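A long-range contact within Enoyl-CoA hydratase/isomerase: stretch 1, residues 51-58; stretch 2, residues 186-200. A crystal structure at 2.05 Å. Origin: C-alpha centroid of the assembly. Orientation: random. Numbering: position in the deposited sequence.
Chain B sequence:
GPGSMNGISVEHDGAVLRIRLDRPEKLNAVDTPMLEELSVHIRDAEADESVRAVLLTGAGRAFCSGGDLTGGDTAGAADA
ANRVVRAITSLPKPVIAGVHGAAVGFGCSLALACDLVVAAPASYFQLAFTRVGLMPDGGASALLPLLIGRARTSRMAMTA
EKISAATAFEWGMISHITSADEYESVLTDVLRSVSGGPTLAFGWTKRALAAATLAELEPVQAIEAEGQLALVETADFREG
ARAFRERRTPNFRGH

Stretch 1 (51-58) VRAVLLTG
Stretch 2, residues 186-200: VLTDVLRSVSGGPTL

The contact is anchored by Arg52, in the loop just before strand 53-58 (phi/psi -108/-9), which reaches across to the C-terminal end of the helix in stretch 2 and the residues beyond it, Gly196 to Thr199. Its CA-to-CB bond points toward stretch 2, and its side chain runs m, t, p through chi1 to chi3 with chi4 at -169°, so the guanidinium presents its edge to two acceptors. Arg52 NH2 donates to the carbonyl Gly197 O at 2.7 Å (N-H...O angle 155°), and Arg52 NE donates to Thr199 OG1 at 3.0 Å (163°). Both acceptors lie near the guanidinium plane, as good in-plane donor geometry requires. Over one face sit Ser195 O, 3.3 Å from Arg52 CZ, and Gly196 CA; the approach of Ser195 O to Arg52 NE, 3.4 Å, has too poor an angle for a hydrogen bond. Arg52 NH2 is also hydrogen-bonded elsewhere in the structure.

One water ties the same corner together: it donates to Arg52 O (2.7 Å from the water oxygen) and Val194 O (2.9 Å), and accepts from Thr199 OG1 (2.7 Å). Thr199 (chi1 m, -49°) thus gives its hydroxyl proton to the water while accepting from Arg52.

The backbone of the turn places these acceptors. Gly197 N bonds Val194 O at 2.9 Å, whereas Gly196 N makes only weak bonds to Arg192 O (3.1 Å) and Ser193 O (3.2 Å). Phi/psi are -102/1 at Gly196 and -81/175 at Gly197; Pro198 (-71/81, C-gamma endo) then occupies the N-cap position of the helix beginning at Thr199.

Beyond the arginine, strand 53-58 and helix 186-195 run nearly antiparallel, at 158° between N-to-C directions, with axes 8.8 Å apart at closest approach. The register pairs Ala53 with Ser195 (CA to CA 5.1 Å) and Leu55 with Leu191 (CA to CA 7.5 Å). Strand alternation turns Ala53, Leu55 and Thr57 toward the helix and Val54 away; Leu187 and Leu191, one helical turn apart, answer from the other side. The small Ala53 suits the tight end: its CB lies 3.9 Å from Ser195 CB and 4.3 Å from Val194 CG1 (Val194 chi1 t). Farther along, Leu55, Leu187 and Leu191 all adopt chi1 t, chi2 p and meet through methyl groups, Leu55 CD2 to Leu191 CD2 at 3.8 Å and Leu55 CD1 to Leu187 CD1 at 3.9 Å. Thr57 (chi1 p) makes a looser contact, its CG2 4.4 Å from Leu187 CD2. Together the stretches bury 483 Å², summed over both sides.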

# COMPACT_ATOMS: atom_id res chain seq x y z
N VAL B 51 17.47 25.37 25.97
CA VAL B 51 17.24 24.59 24.75
C VAL B 51 16.83 23.15 25.11
O VAL B 51 17.60 22.39 25.72
CB VAL B 51 18.48 24.58 23.84
CG1 VAL B 51 18.26 23.69 22.63
CG2 VAL B 51 18.84 26.00 23.41
N ARG B 52 15.60 22.82 24.76
CA ARG B 52 15.09 21.46 24.94
C ARG B 52 14.92 20.66 23.63
O ARG B 52 14.60 19.48 23.65
CB ARG B 52 13.78 21.50 25.72
CG ARG B 52 14.03 21.56 27.21
CD ARG B 52 12.80 21.92 27.92
NE ARG B 52 11.96 20.77 28.18
CZ ARG B 52 10.70 20.88 28.61
NH1 ARG B 52 10.19 22.09 28.83
NH2 ARG B 52 9.97 19.80 28.82
N ALA B 53 15.07 21.32 22.49
CA ALA B 53 14.98 20.67 21.18
C ALA B 53 15.65 21.56 20.18
O ALA B 53 15.68 22.76 20.35
CB ALA B 53 13.53 20.37 20.78
N VAL B 54 16.20 20.96 19.13
CA VAL B 54 16.85 21.70 18.06
C VAL B 54 16.03 21.48 16.78
O VAL B 54 15.65 20.35 16.49
CB VAL B 54 18.30 21.20 17.88
CG1 VAL B 54 18.93 21.84 16.66
CG2 VAL B 54 19.14 21.49 19.16
N LEU B 55 15.74 22.56 16.05
CA LEU B 55 15.07 22.47 14.76
C LEU B 55 16.07 22.83 13.70
O LEU B 55 16.73 23.87 13.80
CB LEU B 55 13.88 23.45 14.67
CG LEU B 55 13.19 23.62 13.30
CD1 LEU B 55 12.57 22.33 12.75
CD2 LEU B 55 12.18 24.74 13.31
N LEU B 56 16.18 21.97 12.70
CA LEU B 56 17.06 22.17 11.56
C LEU B 56 16.25 22.38 10.29
O LEU B 56 15.48 21.52 9.90
CB LEU B 56 17.94 20.93 11.39
CG LEU B 56 19.19 21.05 10.56
CD1 LEU B 56 20.02 22.22 11.09
CD2 LEU B 56 20.00 19.73 10.62
N THR B 57 16.43 23.52 9.64
CA THR B 57 15.71 23.81 8.40
C THR B 57 16.63 24.54 7.43
O THR B 57 17.75 24.92 7.79
CB THR B 57 14.46 24.75 8.60
OG1 THR B 57 14.87 25.99 9.21
CG2 THR B 57 13.35 24.07 9.42
N GLY B 58 16.11 24.79 6.23
CA GLY B 58 16.85 25.53 5.23
C GLY B 58 16.06 26.68 4.65
O GLY B 58 14.88 26.51 4.24
N VAL B 186 2.14 21.03 10.89
CA VAL B 186 2.57 19.75 11.45
C VAL B 186 3.95 19.86 12.10
O VAL B 186 4.12 19.46 13.23
CB VAL B 186 2.50 18.58 10.44
CG1 VAL B 186 3.13 17.32 11.01
CG2 VAL B 186 1.05 18.29 10.13
N LEU B 187 4.88 20.49 11.41
CA LEU B 187 6.18 20.81 11.93
C LEU B 187 6.07 21.54 13.29
O LEU B 187 6.71 21.13 14.27
CB LEU B 187 6.98 21.62 10.90
CG LEU B 187 8.44 21.92 11.32
CD1 LEU B 187 9.21 20.65 11.58
CD2 LEU B 187 9.18 22.83 10.34
N THR B 188 5.22 22.58 13.33
CA THR B 188 4.96 23.33 14.57
C THR B 188 4.43 22.39 15.65
O THR B 188 4.91 22.42 16.79
CB THR B 188 3.96 24.51 14.36
OG1 THR B 188 4.48 25.40 13.37
CG2 THR B 188 3.72 25.27 15.66
N ASP B 189 3.45 21.55 15.29
CA ASP B 189 2.87 20.63 16.27
C ASP B 189 3.94 19.74 16.87
O ASP B 189 4.03 19.65 18.08
CB ASP B 189 1.79 19.77 15.66
CG ASP B 189 0.50 20.54 15.38
OD1 ASP B 189 0.38 21.74 15.71
OD2 ASP B 189 -0.43 19.93 14.80
N VAL B 190 4.75 19.11 16.01
CA VAL B 190 5.80 18.18 16.48
C VAL B 190 6.88 18.93 17.32
O VAL B 190 7.29 18.47 18.37
CB VAL B 190 6.40 17.42 15.25
CG1 VAL B 190 7.75 16.71 15.58
CG2 VAL B 190 5.38 16.42 14.71
N LEU B 191 7.32 20.09 16.85
CA LEU B 191 8.31 20.85 17.59
C LEU B 191 7.75 21.26 18.97
O LEU B 191 8.40 21.04 20.01
CB LEU B 191 8.74 22.07 16.79
CG LEU B 191 10.02 22.79 17.23
CD1 LEU B 191 11.29 21.89 17.10
CD2 LEU B 191 10.15 24.12 16.42
N ARG B 192 6.54 21.81 19.00
CA ARG B 192 5.92 22.13 20.29
C ARG B 192 5.93 20.92 21.23
O ARG B 192 6.36 21.04 22.38
CB ARG B 192 4.48 22.69 20.13
CG ARG B 192 3.65 22.69 21.47
CD ARG B 192 2.09 22.77 21.23
NE ARG B 192 1.68 21.87 20.13
CZ ARG B 192 1.47 20.55 20.25
NH1 ARG B 192 1.59 19.94 21.43
NH2 ARG B 192 1.13 19.85 19.17
N SER B 193 5.44 19.79 20.77
CA SER B 193 5.28 18.64 21.64
C SER B 193 6.61 18.03 22.18
O SER B 193 6.76 17.75 23.38
CB SER B 193 4.45 17.58 20.96
OG SER B 193 4.68 16.38 21.66
N VAL B 194 7.56 17.84 21.27
CA VAL B 194 8.91 17.39 21.60
C VAL B 194 9.67 18.35 22.57
O VAL B 194 10.17 17.91 23.60
CB VAL B 194 9.68 17.13 20.27
CG1 VAL B 194 11.15 16.86 20.50
CG2 VAL B 194 9.06 15.94 19.58
N SER B 195 9.71 19.65 22.25
CA SER B 195 10.31 20.67 23.11
C SER B 195 9.60 20.82 24.47
O SER B 195 10.16 21.41 25.38
CB SER B 195 10.37 22.04 22.39
OG SER B 195 9.08 22.60 22.23
N GLY B 196 8.39 20.28 24.60
CA GLY B 196 7.68 20.25 25.88
C GLY B 196 7.74 18.89 26.57
O GLY B 196 7.19 18.69 27.68
N GLY B 197 8.44 17.96 25.92
CA GLY B 197 8.63 16.60 26.43
C GLY B 197 9.71 16.38 27.49
O GLY B 197 10.44 17.29 27.88
N PRO B 198 9.79 15.15 27.99
CA PRO B 198 10.76 14.76 29.01
C PRO B 198 12.20 14.69 28.47
O PRO B 198 12.71 13.62 28.19
CB PRO B 198 10.25 13.39 29.44
CG PRO B 198 9.59 12.86 28.19
CD PRO B 198 8.85 14.05 27.69
N THR B 199 12.84 15.84 28.38
CA THR B 199 14.11 15.98 27.67
C THR B 199 15.22 15.02 28.11
O THR B 199 15.99 14.54 27.28
CB THR B 199 14.59 17.43 27.74
OG1 THR B 199 13.50 18.27 27.37
CG2 THR B 199 15.77 17.65 26.77
N LEU B 200 15.28 14.74 29.41
CA LEU B 200 16.30 13.83 29.95
C LEU B 200 16.02 12.41 29.49
O LEU B 200 16.97 11.68 29.15
CB LEU B 200 16.39 13.90 31.47
CG LEU B 200 16.78 15.30 32.02
CD1 LEU B 200 16.69 15.37 33.56
CD2 LEU B 200 18.18 15.73 31.58
O HOH W 1 12.77 17.85 24.80